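Local coordinates for protein 378aa long hypothetical citrate synthase (Sulfolobus tokodaii, PDB 1VGM) that is probably a citrate synthase-family protein, mostly helical, whose assembly holds two chains, at residues P166-E169 / E170-A173. Sequence-based numbering, arbitrary orientation.
Sequences PTQE and EIKA
Thr167 turns OG1 between its backbone N and carbonyl carbon (chi1 69°), while Glu170 carries CG beside its own N and runs extended beyond CG, which takes its carboxylate back to Thr167 N; together they close a capping box at the N-terminus of helix 168-180. Thr167 is the N-cap. Its OG1 accepts from Glu170 N at 3.2 Å. The return bond runs from Thr167 N to Glu170 OE1, 3.1 Å long and fairly straight at 160°. Its N-H arrives well above the carboxylate plane, 55° out of it. The two side chains slant across each other, Glu170 CG lying 3.4 Å from Thr167 OG1. Such reciprocal bonding supplies partners to N-H groups that no preceding turn can serve, and the bond from Thr167 N, with the helix N-terminus close by, would probably favour the charged carboxylate of Glu170. Regular helical bonding then takes over: Ile171 N, Lys172 N and Ala173 N donate to the carbonyl oxygens of Thr167, Gln168 and Glu169, each at i, i+4 spacing. Pro166, just before the N-cap, and the buried Ile171, at N4, form a hydrophobic staple, with Pro166 CG 3.7 Å from Ile171 CG1. Both residues also touch Glu155 of helix 153-162, and Pro166 reaches Leu158 and Ala159 there, so the pair packs the incoming chain and the first turn of helix 168-180 against the preceding helix. Gln168, bent at chi2, lies alongside Ile171 and points the same way, its OE1 in close contact with Ile171 CD1 at 3.1 Å. Lys172, bent at chi3, folds its aliphatic chain back over the first turn, bringing CE to 3.0 Å from Gln168 O, the same oxygen that accepts from Lys172 N.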
ATOM      1  N   PRO A 166      32.052   8.275   8.777  1.00  9.09           N
ATOM      2  CA  PRO A 166      31.466   9.600   9.004  1.00  9.87           C
ATOM      3  C   PRO A 166      32.163  10.340  10.149  1.00 10.98           C
ATOM      4  O   PRO A 166      32.766   9.716  11.020  1.00  6.97           O
ATOM      5  CB  PRO A 166      30.003   9.290   9.317  1.00  8.33           C
ATOM      6  CG  PRO A 166      30.047   7.915   9.907  1.00  7.09           C
ATOM      7  CD  PRO A 166      31.102   7.196   9.105  1.00  9.74           C
ATOM      8  N   THR A 167      32.088  11.667  10.144  1.00 11.14           N
ATOM      9  CA  THR A 167      32.557  12.451  11.282  1.00 10.05           C
ATOM     10  C   THR A 167      31.545  12.361  12.415  1.00  9.09           C
ATOM     11  O   THR A 167      30.397  11.981  12.201  1.00  9.01           O
ATOM     12  CB  THR A 167      32.778  13.935  10.891  1.00 10.04           C
ATOM     13  OG1 THR A 167      31.519  14.569  10.633  1.00 11.18           O
ATOM     14  CG2 THR A 167      33.649  14.027   9.628  1.00  9.71           C
ATOM     15  N   GLN A 168      31.974  12.693  13.626  1.00 10.72           N
ATOM     16  CA  GLN A 168      31.082  12.626  14.775  1.00 11.98           C
ATOM     17  C   GLN A 168      29.907  13.592  14.618  1.00 11.03           C
ATOM     18  O   GLN A 168      28.794  13.293  15.039  1.00 11.71           O
ATOM     19  CB  GLN A 168      31.856  12.935  16.063  1.00 14.09           C
ATOM     20  CG  GLN A 168      32.754  11.793  16.533  1.00 17.35           C
ATOM     21  CD  GLN A 168      32.000  10.473  16.667  1.00 23.40           C
ATOM     22  OE1 GLN A 168      32.170   9.555  15.857  1.00 23.77           O
ATOM     23  NE2 GLN A 168      31.162  10.374  17.694  1.00 22.26           N
ATOM     24  N   GLU A 169      30.142  14.745  14.001  1.00 10.19           N
ATOM     25  CA  GLU A 169      29.061  15.700  13.780  1.00 11.34           C
ATOM     26  C   GLU A 169      28.047  15.131  12.790  1.00 10.66           C
ATOM     27  O   GLU A 169      26.839  15.343  12.923  1.00 10.79           O
ATOM     28  CB  GLU A 169      29.603  17.022  13.229  1.00 15.22           C
ATOM     29  CG  GLU A 169      30.793  17.591  13.980  1.00 21.64           C
ATOM     30  CD  GLU A 169      32.127  17.100  13.435  1.00 28.03           C
ATOM     31  OE1 GLU A 169      32.620  16.043  13.896  1.00 20.71           O
ATOM     32  OE2 GLU A 169      32.683  17.779  12.542  1.00 29.47           O
ATOM     33  N   GLU A 170      28.544  14.413  11.790  1.00  6.98           N
ATOM     34  CA  GLU A 170      27.661  13.789  10.819  1.00  7.20           C
ATOM     35  C   GLU A 170      26.800  12.714  11.481  1.00  8.14           C
ATOM     36  O   GLU A 170      25.588  12.669  11.277  1.00  8.89           O
ATOM     37  CB  GLU A 170      28.487  13.199   9.669  1.00  5.69           C
ATOM     38  CG  GLU A 170      28.844  14.232   8.615  1.00  6.90           C
ATOM     39  CD  GLU A 170      29.977  13.797   7.709  1.00 11.08           C
ATOM     40  OE1 GLU A 170      30.393  12.621   7.772  1.00 12.75           O
ATOM     41  OE2 GLU A 170      30.453  14.645   6.927  1.00 13.19           O
ATOM     42  N   ILE A 171      27.426  11.864  12.288  1.00  9.18           N
ATOM     43  CA  ILE A 171      26.699  10.829  13.015  1.00  8.91           C
ATOM     44  C   ILE A 171      25.609  11.431  13.899  1.00  7.23           C
ATOM     45  O   ILE A 171      24.474  10.949  13.913  1.00  4.55           O
ATOM     46  CB  ILE A 171      27.658   9.995  13.893  1.00  8.49           C
ATOM     47  CG1 ILE A 171      28.743   9.359  13.013  1.00  8.64           C
ATOM     48  CG2 ILE A 171      26.888   8.918  14.626  1.00  7.79           C
ATOM     49  CD1 ILE A 171      29.953   8.840  13.792  1.00 10.61           C
ATOM     50  N   LYS A 172      25.954  12.485  14.635  1.00  5.48           N
ATOM     51  CA  LYS A 172      25.004  13.124  15.541  1.00  7.19           C
ATOM     52  C   LYS A 172      23.825  13.754  14.781  1.00  5.76           C
ATOM     53  O   LYS A 172      22.675  13.671  15.228  1.00  6.49           O
ATOM     54  CB  LYS A 172      25.707  14.195  16.389  1.00  9.81           C
ATOM     55  CG  LYS A 172      26.498  13.648  17.580  1.00 14.81           C
ATOM     56  CD  LYS A 172      27.320  14.738  18.273  1.00 19.37           C
ATOM     57  CE  LYS A 172      28.539  15.121  17.445  1.00 23.18           C
ATOM     58  NZ  LYS A 172      29.439  16.105  18.123  1.00 23.21           N
ATOM     59  N   ALA A 173      24.108  14.380  13.640  1.00  5.36           N
ATOM     60  CA  ALA A 173      23.062  15.016  12.834  1.00  6.74           C
ATOM     61  C   ALA A 173      22.109  13.989  12.222  1.00  7.53           C
ATOM     62  O   ALA A 173      20.914  14.242  12.095  1.00 11.01           O
ATOM     63  CB  ALA A 173      23.693  15.872  11.725  1.00  1.60           C
TER